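Local coordinates for protein beta-1,3-xylanase (PDB 2COV) that binds beta-1,3-xylan through its family 31 carbohydrate-binding module, which probably helps hold the parent xylanase on that polysaccharide, at residues N14-Y17 with I23-Y26; Y44-N49 with K57-V62; Q10-F15 with V28-S33; G53-T58 with L69-E74. All coordinates share one frame; numbering follows the deposited sequence.

Contact 1: N14-Y17 with I23-Y26; sequences NFNY and IEVY
Y26 carries CG between its own backbone N and carbonyl carbon (chi1 67°), which lays its ring alongside N14, while E24, with CG opposite its N (chi1 176°), runs an extended chain beside N16. Both pairs belong to the antiparallel beta hairpin of strands 13-19 and 22-28, whose first strand is one of the sheet's two outermost within this chain. Two hydrogen-bonded pairs set the register. The N14 N to Y26 O bond is 3.0 Å and its return, Y26 N to N14 O, 2.9 Å; N16 and E24 repeat the pattern, with N16 N to E24 O at 2.8 Å. Between them F15 and V25 form a non-hydrogen-bonded pair. On the face that F15 and I23 share, F15 CD2 lies 3.7 Å from I23 CD1, the methyl approaching the ring obliquely. The opposite face is more polar. N16 ND2 donates to E24 OE1 at 2.8 Å with the acceptor close to the amide plane, and also to N96 O, while N16 OD1 takes C95 N; these three bonds should fix the amide. Beside it the phenol packs on N14, whose carbonyl O sits 3.7 Å above one face of the Y26 ring, offset toward the rim.

Contact 2: Y44-N49 with K57-V62; sequences YCLPGN and KTFNAV
The beta hairpin of strands 44-51 and 54-60 supplies this contact, in which K57 and F59 reach side chains over to L46 and Y44. K57 sets CG opposite its backbone N (chi1 -152°), 3.6 Å from L46 CD1, and a bend at chi2 (69°) turns CD to 3.4 Å from P47 O. A water accepts from K57 NZ at 2.9 Å and donates to P47 O at 2.7 Å, bridging the two. An alanine in place of K57 would probably leave L46 CD1 without this aliphatic cover and the water without its ammonium donor. The strands form no backbone ladder here, for the axes of 44-47 and 57-60 come no nearer than 8.2 Å, at 149°, and side chains fill the interval; N49 with R56 keeps the backbone pairing nearer the turn. L46 and F59 come from opposite directions, with L46 CD1 3.7 Å from F59 CE2. That same ring corner meets Y44 edge to edge, F59 CE2 lying 3.8 Å from Y44 CD2 and close to the tyrosine ring plane. C45 is disulfide-bonded to C40, and its O takes a hydrogen bond from N87 ND2 of a second subunit, against which L46 also packs.

Contact 3: Q10-F15 with V28-S33; sequences QDDFNF and VDKGWS
D12 grips the segment 28-33 twice, once by its backbone and once by its carboxylate. D12 O receives V28 N at 2.9 Å in a nearly straight bond (N-H...O 165°), and D12 OD2 forms a salt bridge with K30 NZ, also at 2.9 Å. The ammonium comes to the syn side of that oxygen, about 30° out of the carboxylate plane. It can do so because K30 folds back on itself, bent at both chi2 and chi3, so that its methylenes run close by as well: K30 CD is 3.5 Å from D12 OD2. The other oxygen, D12 OD1, rests against V28, 3.7 Å from V28 CB, and thus the aspartate presses on an apolar side chain while pairing with a charged one.

Further out, the loop itself is shaped by D29. D29 OD1 accepts from G31 N at 3.0 Å, from above the carboxylate plane, while D29 OD2 makes a salt bridge with K50. K30 CB packs over one face of the W32 ring, 3.6 Å above its plane; that indole also meets H27 edge-to-face. Here the V28–D12 bond carries the antiparallel ladder of strands 13-19 and 22-28 two residues beyond N14 and Y26, to the next hydrogen-bonding position, where the second strand gives way to a loop built on an Asx turn.

Contact 4: G53-T58 with L69-E74; sequences GAFRKT and LTFKVE
E74 OE1 takes hydrogen bonds from both S33 OG and G35 N, while OE2 of the same carboxylate takes G78 N, so the far end of strand 66-75 is tied to two loops. Three residues earlier on that strand, F71 meets F55 in a contact made wholly of carbon. F71 carries CG opposite its backbone N (chi1 -177°), which directs the ring at strand 54-60, and its far carbons touch the root of the other side chain: F71 CE1 is 3.6 Å from F55 CB. Its neighbour F71 CZ comes to 3.7 Å from F55 CD1. The ring centroids stand 5.5 Å apart with planes at 36°, an oblique meeting of the two rings. H27 and W32 also meet the F71 ring, and A34 packs on F55. An alanine in place of F71 would probably open a gap beside F55 and take from the H27 and W32 rings the phenyl they both meet. With F55 and F71 CA atoms 8.8 Å apart and no backbone bond between the segments, side chains alone bridge two strands that are not neighbours in the sheet order, the kind of aromatic interior packing consistent with the beta-sandwich folds of this clan.

Overall arrangement
Contacts 1 and 4 are buried and lie nearest the chain's centre, whereas contacts 2 and 3 are at the surface, about 16 Å apart between centres and on opposite sides of it. Contacts 1 and 3 share N14 and F15 and use strand 13-19; contacts 2 and 4 share K57 and T58 on strand 54-60. That strand pairs with 22-28, so backbone bonds V25–K57 and I23–F59 join contact 1 to contact 2. Chemistry follows place: contact 1 rests on a backbone ladder and an amide-carboxylate pair, contact 4 on aromatic carbon, contact 3 on a salt bridge and one backbone bond, and contact 2 on apolar packing with a water bridge.

Contact 1: N14-Y17 with I23-Y26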
loop_
_atom_site.group_PDB
_atom_site.type_symbol
_atom_site.label_atom_id
_atom_site.label_comp_id
_atom_site.label_asym_id
_atom_site.label_seq_id
_atom_site.Cartn_x
_atom_site.Cartn_y
_atom_site.Cartn_z
ATOM N N ASN A 14 6.216 -14.490 -15.516
ATOM C CA ASN A 14 7.015 -15.678 -15.264
ATOM C C ASN A 14 8.481 -15.290 -15.030
ATOM O O ASN A 14 8.827 -14.140 -14.815
ATOM C CB ASN A 14 6.805 -16.609 -16.469
ATOM C CG ASN A 14 6.718 -18.050 -16.164
ATOM O OD1 ASN A 14 5.942 -18.745 -16.926
ATOM N ND2 ASN A 14 7.365 -18.517 -15.194
ATOM N N PHE A 15 9.320 -16.318 -14.992
ATOM C CA PHE A 15 10.763 -16.135 -14.803
ATOM C C PHE A 15 11.562 -17.101 -15.620
ATOM O O PHE A 15 11.090 -18.163 -16.012
ATOM C CB PHE A 15 11.164 -16.235 -13.343
ATOM C CG PHE A 15 11.071 -17.628 -12.817
ATOM C CD1 PHE A 15 9.902 -18.132 -12.325
ATOM C CD2 PHE A 15 12.194 -18.481 -12.848
ATOM C CE1 PHE A 15 9.814 -19.452 -11.857
ATOM C CE2 PHE A 15 12.093 -19.797 -12.402
ATOM C CZ PHE A 15 10.940 -20.282 -11.847
ATOM N N ASN A 16 12.812 -16.687 -15.911
ATOM C CA ASN A 16 13.828 -17.519 -16.463
ATOM C C ASN A 16 14.978 -17.710 -15.509
ATOM O O ASN A 16 15.430 -16.773 -14.836
ATOM C CB ASN A 16 14.453 -16.862 -17.711
ATOM C CG ASN A 16 13.472 -16.669 -18.839
ATOM O OD1 ASN A 16 12.789 -17.617 -19.245
ATOM N ND2 ASN A 16 13.426 -15.453 -19.388
ATOM N N TYR A 17 15.490 -18.934 -15.446
ATOM C CA TYR A 17 16.803 -19.164 -14.898
ATOM C C TYR A 17 17.884 -18.517 -15.814
ATOM O O TYR A 17 17.857 -18.728 -17.000
ATOM C CB TYR A 17 17.012 -20.677 -14.766
ATOM C CG TYR A 17 18.421 -21.132 -14.487
ATOM C CD1 TYR A 17 19.324 -21.405 -15.524
ATOM C CD2 TYR A 17 18.855 -21.343 -13.197
ATOM C CE1 TYR A 17 20.611 -21.867 -15.246
ATOM C CE2 TYR A 17 20.143 -21.824 -12.935
ATOM C CZ TYR A 17 20.974 -22.055 -13.938
ATOM O OH TYR A 17 22.279 -22.564 -13.702
ATOM N N ILE A 23 18.077 -14.803 -11.452
ATOM C CA ILE A 23 16.733 -15.042 -11.989
ATOM C C ILE A 23 16.342 -13.819 -12.813
ATOM O O ILE A 23 16.625 -12.721 -12.398
ATOM C CB ILE A 23 15.719 -15.285 -10.838
ATOM C CG1 ILE A 23 14.361 -15.725 -11.386
ATOM C CG2 ILE A 23 15.581 -14.066 -9.948
ATOM C CD1 ILE A 23 13.380 -16.029 -10.286
ATOM N N GLU A 24 15.733 -14.042 -13.987
ATOM C CA GLU A 24 15.145 -12.937 -14.745
ATOM C C GLU A 24 13.641 -13.067 -14.535
ATOM O O GLU A 24 13.047 -14.068 -14.877
ATOM C CB GLU A 24 15.495 -13.083 -16.220
ATOM C CG GLU A 24 14.816 -11.978 -17.072
ATOM C CD GLU A 24 15.128 -12.051 -18.529
ATOM O OE1 GLU A 24 14.784 -13.053 -19.142
ATOM O OE2 GLU A 24 15.636 -11.097 -19.074
ATOM N N VAL A 25 13.050 -12.001 -14.087
ATOM C CA VAL A 25 11.594 -11.900 -13.891
ATOM C C VAL A 25 11.051 -11.129 -15.055
ATOM O O VAL A 25 11.642 -10.142 -15.494
ATOM C CB VAL A 25 11.264 -11.211 -12.564
ATOM C CG1 VAL A 25 9.778 -11.048 -12.382
ATOM C CG2 VAL A 25 11.908 -11.970 -11.374
ATOM N N TYR A 26 9.959 -11.564 -15.639
ATOM C CA TYR A 26 9.388 -10.856 -16.774
ATOM C C TYR A 26 7.875 -10.946 -16.817
ATOM O O TYR A 26 7.231 -11.781 -16.232
ATOM C CB TYR A 26 9.967 -11.384 -18.077
ATOM C CG TYR A 26 9.571 -12.822 -18.425
ATOM C CD1 TYR A 26 8.397 -13.099 -19.094
ATOM C CD2 TYR A 26 10.410 -13.903 -18.128
ATOM C CE1 TYR A 26 8.040 -14.400 -19.426
ATOM C CE2 TYR A 26 10.054 -15.174 -18.468
ATOM C CZ TYR A 26 8.882 -15.445 -19.094
ATOM O OH TYR A 26 8.556 -16.757 -19.452
#

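Contact 2: Y44-N49 with K57-V62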
loop_
_atom_site.group_PDB
_atom_site.type_symbol
_atom_site.label_atom_id
_atom_site.label_comp_id
_atom_site.label_asym_id
_atom_site.label_seq_id
_atom_site.Cartn_x
_atom_site.Cartn_y
_atom_site.Cartn_z
ATOM N N TYR A 44 11.804 -5.905 -3.889
ATOM C CA TYR A 44 12.972 -5.128 -4.353
ATOM C C TYR A 44 12.703 -4.866 -5.837
ATOM O O TYR A 44 12.623 -5.821 -6.591
ATOM C CB TYR A 44 14.241 -5.933 -4.141
ATOM C CG TYR A 44 15.454 -5.242 -4.677
ATOM C CD1 TYR A 44 16.144 -4.348 -3.906
ATOM C CD2 TYR A 44 15.915 -5.508 -5.946
ATOM C CE1 TYR A 44 17.268 -3.720 -4.423
ATOM C CE2 TYR A 44 17.057 -4.847 -6.431
ATOM C CZ TYR A 44 17.687 -3.943 -5.683
ATOM O OH TYR A 44 18.826 -3.307 -6.162
ATOM N N CYS A 45 12.467 -3.605 -6.148
ATOM C CA CYS A 45 11.930 -3.226 -7.477
ATOM C C CYS A 45 12.917 -2.457 -8.297
ATOM O O CYS A 45 13.589 -1.567 -7.795
ATOM C CB CYS A 45 10.694 -2.357 -7.291
ATOM S SG CYS A 45 9.283 -3.245 -6.457
ATOM N N LEU A 46 12.932 -2.780 -9.602
ATOM C CA LEU A 46 13.752 -2.098 -10.615
ATOM C C LEU A 46 12.949 -1.798 -11.797
ATOM O O LEU A 46 12.084 -2.529 -12.156
ATOM C CB LEU A 46 14.924 -3.001 -11.019
ATOM C CG LEU A 46 15.868 -3.476 -9.965
ATOM C CD1 LEU A 46 16.810 -4.620 -10.430
ATOM C CD2 LEU A 46 16.698 -2.247 -9.579
ATOM N N PRO A 47 13.281 -0.703 -12.487
ATOM C CA PRO A 47 12.571 -0.433 -13.760
ATOM C C PRO A 47 12.831 -1.514 -14.729
ATOM O O PRO A 47 13.997 -1.937 -14.909
ATOM C CB PRO A 47 13.183 0.895 -14.226
ATOM C CG PRO A 47 13.834 1.453 -13.178
ATOM C CD PRO A 47 14.240 0.357 -12.166
ATOM N N GLY A 48 11.807 -2.053 -15.392
ATOM C CA GLY A 48 12.001 -3.122 -16.323
ATOM C C GLY A 48 12.518 -2.596 -17.650
ATOM O O GLY A 48 12.137 -1.555 -18.080
ATOM N N ASN A 49 13.284 -3.423 -18.323
ATOM C CA ASN A 49 13.652 -3.172 -19.690
ATOM C C ASN A 49 12.719 -3.943 -20.618
ATOM O O ASN A 49 12.436 -5.082 -20.409
ATOM C CB ASN A 49 15.057 -3.711 -19.934
ATOM C CG ASN A 49 16.122 -2.902 -19.185
ATOM O OD1 ASN A 49 16.053 -1.688 -19.125
ATOM N ND2 ASN A 49 17.120 -3.577 -18.693
ATOM N N LYS A 57 13.759 -7.942 -15.944
ATOM C CA LYS A 57 14.892 -7.530 -15.171
ATOM C C LYS A 57 15.456 -8.739 -14.432
ATOM O O LYS A 57 14.719 -9.660 -14.119
ATOM C CB LYS A 57 14.547 -6.413 -14.169
ATOM C CG LYS A 57 15.740 -5.466 -13.806
ATOM C CD LYS A 57 16.120 -4.605 -14.973
ATOM C CE LYS A 57 17.328 -3.727 -14.601
ATOM N NZ LYS A 57 18.039 -3.156 -15.700
ATOM N N THR A 58 16.763 -8.725 -14.170
ATOM C CA THR A 58 17.443 -9.795 -13.453
ATOM C C THR A 58 17.821 -9.387 -12.034
ATOM O O THR A 58 18.113 -8.215 -11.727
ATOM C CB THR A 58 18.687 -10.243 -14.261
ATOM O OG1 THR A 58 18.257 -10.670 -15.591
ATOM C CG2 THR A 58 19.461 -11.297 -13.577
ATOM N N PHE A 59 17.835 -10.395 -11.147
ATOM C CA PHE A 59 18.054 -10.239 -9.716
ATOM C C PHE A 59 18.897 -11.388 -9.207
ATOM O O PHE A 59 18.928 -12.453 -9.797
ATOM C CB PHE A 59 16.691 -10.362 -8.990
ATOM C CG PHE A 59 15.671 -9.338 -9.418
ATOM C CD1 PHE A 59 14.878 -9.568 -10.500
ATOM C CD2 PHE A 59 15.529 -8.174 -8.743
ATOM C CE1 PHE A 59 13.963 -8.610 -10.914
ATOM C CE2 PHE A 59 14.588 -7.241 -9.110
ATOM C CZ PHE A 59 13.818 -7.468 -10.213
ATOM N N ASN A 60 19.545 -11.164 -8.075
ATOM C CA ASN A 60 20.183 -12.256 -7.344
ATOM C C ASN A 60 19.105 -13.195 -6.817
ATOM O O ASN A 60 18.063 -12.713 -6.345
ATOM C CB ASN A 60 20.977 -11.722 -6.158
ATOM C CG ASN A 60 22.076 -10.769 -6.551
ATOM O OD1 ASN A 60 22.831 -10.987 -7.508
ATOM N ND2 ASN A 60 22.169 -9.701 -5.786
ATOM N N ALA A 61 19.345 -14.478 -6.821
ATOM C CA ALA A 61 18.415 -15.456 -6.249
ATOM C C ALA A 61 19.151 -16.729 -5.895
ATOM O O ALA A 61 20.303 -16.945 -6.285
ATOM C CB ALA A 61 17.277 -15.761 -7.215
ATOM N N VAL A 62 18.455 -17.625 -5.211
ATOM C CA VAL A 62 19.029 -18.913 -4.777
ATOM C C VAL A 62 18.083 -20.009 -5.231
ATOM O O VAL A 62 16.905 -19.973 -4.920
ATOM C CB VAL A 62 19.186 -18.949 -3.268
ATOM C CG1 VAL A 62 19.633 -20.340 -2.789
ATOM C CG2 VAL A 62 20.146 -17.901 -2.849
HETATM O O HOH W 1 16.106 -1.066 -16.383
#

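Contact 3: Q10-F15 with V28-S33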
loop_
_atom_site.group_PDB
_atom_site.type_symbol
_atom_site.label_atom_id
_atom_site.label_comp_id
_atom_site.label_asym_id
_atom_site.label_seq_id
_atom_site.Cartn_x
_atom_site.Cartn_y
_atom_site.Cartn_z
ATOM N N GLN A 10 4.212 -21.241 -19.856
ATOM C CA GLN A 10 3.099 -20.673 -20.582
ATOM C C GLN A 10 2.667 -19.271 -20.148
ATOM O O GLN A 10 2.198 -18.443 -20.954
ATOM C CB GLN A 10 1.921 -21.656 -20.490
ATOM C CG GLN A 10 2.185 -22.870 -21.391
ATOM C CD GLN A 10 1.213 -23.970 -21.302
ATOM O OE1 GLN A 10 0.193 -23.912 -20.590
ATOM N NE2 GLN A 10 1.580 -25.076 -21.968
ATOM N N ASP A 11 2.704 -19.038 -18.868
ATOM C CA ASP A 11 2.157 -17.826 -18.321
ATOM C C ASP A 11 2.964 -16.619 -18.732
ATOM O O ASP A 11 4.170 -16.659 -18.843
ATOM C CB ASP A 11 2.141 -17.901 -16.772
ATOM C CG ASP A 11 1.020 -18.781 -16.187
ATOM O OD1 ASP A 11 1.032 -18.873 -14.961
ATOM O OD2 ASP A 11 0.161 -19.365 -16.899
ATOM N N ASP A 12 2.218 -15.579 -19.003
ATOM C CA ASP A 12 2.796 -14.285 -19.370
ATOM C C ASP A 12 3.610 -13.625 -18.273
ATOM O O ASP A 12 4.490 -12.844 -18.593
ATOM C CB ASP A 12 1.665 -13.362 -19.766
ATOM C CG ASP A 12 1.046 -13.678 -21.127
ATOM O OD1 ASP A 12 1.738 -14.222 -22.007
ATOM O OD2 ASP A 12 -0.108 -13.253 -21.270
ATOM N N PHE A 13 3.347 -13.932 -17.025
ATOM C CA PHE A 13 4.050 -13.420 -15.863
ATOM C C PHE A 13 4.904 -14.556 -15.346
ATOM O O PHE A 13 4.362 -15.557 -14.869
ATOM C CB PHE A 13 3.007 -12.996 -14.822
ATOM C CG PHE A 13 3.552 -12.240 -13.642
ATOM C CD1 PHE A 13 2.735 -12.042 -12.535
ATOM C CD2 PHE A 13 4.856 -11.751 -13.569
ATOM C CE1 PHE A 13 3.146 -11.374 -11.431
ATOM C CE2 PHE A 13 5.283 -11.047 -12.469
ATOM C CZ PHE A 13 4.427 -10.872 -11.406
ATOM N N ASN A 14 6.216 -14.490 -15.516
ATOM C CA ASN A 14 7.015 -15.678 -15.264
ATOM C C ASN A 14 8.481 -15.290 -15.030
ATOM O O ASN A 14 8.827 -14.140 -14.815
ATOM C CB ASN A 14 6.805 -16.609 -16.469
ATOM C CG ASN A 14 6.718 -18.050 -16.164
ATOM O OD1 ASN A 14 5.942 -18.745 -16.926
ATOM N ND2 ASN A 14 7.365 -18.517 -15.194
ATOM N N PHE A 15 9.320 -16.318 -14.992
ATOM C CA PHE A 15 10.763 -16.135 -14.803
ATOM C C PHE A 15 11.562 -17.101 -15.620
ATOM O O PHE A 15 11.090 -18.163 -16.012
ATOM C CB PHE A 15 11.164 -16.235 -13.343
ATOM C CG PHE A 15 11.071 -17.628 -12.817
ATOM C CD1 PHE A 15 9.902 -18.132 -12.325
ATOM C CD2 PHE A 15 12.194 -18.481 -12.848
ATOM C CE1 PHE A 15 9.814 -19.452 -11.857
ATOM C CE2 PHE A 15 12.093 -19.797 -12.402
ATOM C CZ PHE A 15 10.940 -20.282 -11.847
ATOM N N VAL A 28 5.233 -10.568 -20.181
ATOM C CA VAL A 28 4.944 -10.338 -21.585
ATOM C C VAL A 28 4.061 -9.088 -21.733
ATOM O O VAL A 28 3.171 -8.819 -20.942
ATOM C CB VAL A 28 4.252 -11.580 -22.200
ATOM C CG1 VAL A 28 3.809 -11.342 -23.647
ATOM C CG2 VAL A 28 5.232 -12.730 -22.170
ATOM N N ASP A 29 4.334 -8.296 -22.771
ATOM C CA ASP A 29 3.525 -7.073 -23.044
ATOM C C ASP A 29 2.074 -7.427 -23.302
ATOM O O ASP A 29 1.795 -8.180 -24.236
ATOM C CB ASP A 29 4.149 -6.396 -24.267
ATOM C CG ASP A 29 3.529 -5.081 -24.576
ATOM O OD1 ASP A 29 2.778 -4.554 -23.729
ATOM O OD2 ASP A 29 3.868 -4.569 -25.657
ATOM N N LYS A 30 1.148 -6.844 -22.566
ATOM C CA LYS A 30 -0.315 -7.018 -22.761
ATOM C C LYS A 30 -0.975 -5.723 -23.203
ATOM O O LYS A 30 -2.204 -5.607 -23.213
ATOM C CB LYS A 30 -0.969 -7.481 -21.473
ATOM C CG LYS A 30 -0.435 -8.790 -20.915
ATOM C CD LYS A 30 -0.320 -9.851 -21.930
ATOM C CE LYS A 30 -1.620 -10.228 -22.517
ATOM N NZ LYS A 30 -1.568 -11.600 -23.138
ATOM N N GLY A 31 -0.178 -4.731 -23.582
ATOM C CA GLY A 31 -0.749 -3.578 -24.286
ATOM C C GLY A 31 -0.885 -2.313 -23.515
ATOM O O GLY A 31 -1.363 -1.313 -24.034
ATOM N N TRP A 32 -0.444 -2.292 -22.274
ATOM C CA TRP A 32 -0.539 -1.104 -21.409
ATOM C C TRP A 32 0.174 0.082 -22.019
ATOM O O TRP A 32 1.176 -0.109 -22.712
ATOM C CB TRP A 32 0.068 -1.367 -20.075
ATOM C CG TRP A 32 -0.314 -2.661 -19.414
ATOM C CD1 TRP A 32 -1.400 -2.902 -18.658
ATOM C CD2 TRP A 32 0.476 -3.826 -19.375
ATOM N NE1 TRP A 32 -1.353 -4.178 -18.218
ATOM C CE2 TRP A 32 -0.210 -4.762 -18.622
ATOM C CE3 TRP A 32 1.713 -4.182 -19.913
ATOM C CZ2 TRP A 32 0.302 -6.024 -18.375
ATOM C CZ3 TRP A 32 2.225 -5.401 -19.639
ATOM C CH2 TRP A 32 1.519 -6.312 -18.919
ATOM N N SER A 33 -0.212 1.296 -21.682
ATOM C CA SER A 33 0.564 2.439 -22.142
ATOM C C SER A 33 2.002 2.379 -21.612
ATOM O O SER A 33 2.909 2.730 -22.314
ATOM C CB SER A 33 -0.155 3.730 -21.746
ATOM O OG SER A 33 -0.504 3.785 -20.381
#

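Contact 4: G53-T58 with L69-E74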
loop_
_atom_site.group_PDB
_atom_site.type_symbol
_atom_site.label_atom_id
_atom_site.label_comp_id
_atom_site.label_asym_id
_atom_site.label_seq_id
_atom_site.Cartn_x
_atom_site.Cartn_y
_atom_site.Cartn_z
ATOM N N GLY A 53 9.397 -8.333 -26.601
ATOM C CA GLY A 53 8.016 -8.566 -26.282
ATOM C C GLY A 53 7.665 -8.669 -24.796
ATOM O O GLY A 53 6.498 -8.889 -24.512
ATOM N N ALA A 54 8.624 -8.447 -23.900
ATOM C CA ALA A 54 8.386 -8.573 -22.482
ATOM C C ALA A 54 9.180 -7.509 -21.753
ATOM O O ALA A 54 10.293 -7.124 -22.162
ATOM C CB ALA A 54 8.802 -9.970 -21.991
ATOM N N PHE A 55 8.649 -7.137 -20.610
ATOM C CA PHE A 55 9.318 -6.303 -19.640
ATOM C C PHE A 55 10.115 -7.180 -18.729
ATOM O O PHE A 55 9.526 -8.112 -18.190
ATOM C CB PHE A 55 8.323 -5.479 -18.843
ATOM C CG PHE A 55 7.529 -4.496 -19.699
ATOM C CD1 PHE A 55 6.331 -4.860 -20.237
ATOM C CD2 PHE A 55 8.010 -3.223 -19.896
ATOM C CE1 PHE A 55 5.603 -3.956 -21.012
ATOM C CE2 PHE A 55 7.304 -2.307 -20.705
ATOM C CZ PHE A 55 6.109 -2.698 -21.217
ATOM N N ARG A 56 11.402 -6.914 -18.483
ATOM C CA ARG A 56 12.243 -7.897 -17.859
ATOM C C ARG A 56 13.360 -7.280 -17.042
ATOM O O ARG A 56 13.836 -6.185 -17.392
ATOM C CB ARG A 56 12.780 -8.834 -18.852
ATOM C CG ARG A 56 13.545 -8.345 -19.968
ATOM C CD ARG A 56 13.661 -9.611 -21.224
ATOM N NE ARG A 56 12.815 -9.858 -22.365
ATOM C CZ ARG A 56 12.555 -11.092 -22.679
ATOM N NH1 ARG A 56 11.808 -11.381 -23.688
ATOM N NH2 ARG A 56 12.999 -12.140 -21.848
ATOM N N LYS A 57 13.759 -7.942 -15.944
ATOM C CA LYS A 57 14.892 -7.530 -15.171
ATOM C C LYS A 57 15.456 -8.739 -14.432
ATOM O O LYS A 57 14.719 -9.660 -14.119
ATOM C CB LYS A 57 14.547 -6.413 -14.169
ATOM C CG LYS A 57 15.740 -5.466 -13.806
ATOM C CD LYS A 57 16.120 -4.605 -14.973
ATOM C CE LYS A 57 17.328 -3.727 -14.601
ATOM N NZ LYS A 57 18.039 -3.156 -15.700
ATOM N N THR A 58 16.763 -8.725 -14.170
ATOM C CA THR A 58 17.443 -9.795 -13.453
ATOM C C THR A 58 17.821 -9.387 -12.034
ATOM O O THR A 58 18.113 -8.215 -11.727
ATOM C CB THR A 58 18.687 -10.243 -14.261
ATOM O OG1 THR A 58 18.257 -10.670 -15.591
ATOM C CG2 THR A 58 19.461 -11.297 -13.577
ATOM N N LEU A 69 7.068 -12.553 -6.947
ATOM C CA LEU A 69 7.289 -11.689 -8.133
ATOM C C LEU A 69 6.276 -10.588 -8.133
ATOM O O LEU A 69 5.088 -10.833 -7.848
ATOM C CB LEU A 69 7.097 -12.532 -9.412
ATOM C CG LEU A 69 7.839 -13.873 -9.534
ATOM C CD1 LEU A 69 7.649 -14.460 -10.946
ATOM C CD2 LEU A 69 9.301 -13.706 -9.157
ATOM N N THR A 70 6.666 -9.395 -8.554
ATOM C CA THR A 70 5.687 -8.322 -8.772
ATOM C C THR A 70 6.037 -7.607 -10.067
ATOM O O THR A 70 7.183 -7.410 -10.423
ATOM C CB THR A 70 5.754 -7.261 -7.653
ATOM O OG1 THR A 70 5.543 -7.908 -6.386
ATOM C CG2 THR A 70 4.761 -6.136 -7.789
ATOM N N PHE A 71 4.949 -7.259 -10.770
ATOM C CA PHE A 71 5.053 -6.407 -11.941
ATOM C C PHE A 71 4.098 -5.263 -11.747
ATOM O O PHE A 71 2.910 -5.463 -11.435
ATOM C CB PHE A 71 4.671 -7.149 -13.217
ATOM C CG PHE A 71 4.819 -6.334 -14.477
ATOM C CD1 PHE A 71 6.037 -5.783 -14.801
ATOM C CD2 PHE A 71 3.788 -6.056 -15.320
ATOM C CE1 PHE A 71 6.218 -4.976 -15.913
ATOM C CE2 PHE A 71 3.940 -5.298 -16.466
ATOM C CZ PHE A 71 5.129 -4.756 -16.737
ATOM N N LYS A 72 4.643 -4.061 -11.831
ATOM C CA LYS A 72 3.889 -2.824 -11.731
ATOM C C LYS A 72 3.997 -2.054 -13.028
ATOM O O LYS A 72 5.079 -1.898 -13.549
ATOM C CB LYS A 72 4.419 -1.917 -10.602
ATOM C CG LYS A 72 4.758 -2.571 -9.321
ATOM C CD LYS A 72 5.136 -1.597 -8.246
ATOM C CE LYS A 72 5.527 -2.271 -6.948
ATOM N NZ LYS A 72 5.926 -1.305 -5.901
ATOM N N VAL A 73 2.877 -1.585 -13.546
ATOM C CA VAL A 73 2.908 -0.942 -14.829
ATOM C C VAL A 73 1.971 0.219 -14.942
ATOM O O VAL A 73 0.813 0.141 -14.510
ATOM C CB VAL A 73 2.689 -1.994 -15.957
ATOM C CG1 VAL A 73 1.286 -2.649 -15.949
ATOM C CG2 VAL A 73 2.989 -1.386 -17.333
ATOM N N GLU A 74 2.440 1.307 -15.530
ATOM C CA GLU A 74 1.619 2.487 -15.873
ATOM C C GLU A 74 0.615 2.094 -16.913
ATOM O O GLU A 74 0.894 1.358 -17.831
ATOM C CB GLU A 74 2.575 3.548 -16.421
ATOM C CG GLU A 74 1.995 4.910 -16.549
ATOM C CD GLU A 74 1.123 5.134 -17.782
ATOM O OE1 GLU A 74 1.480 4.725 -18.912
ATOM O OE2 GLU A 74 0.048 5.799 -17.591
#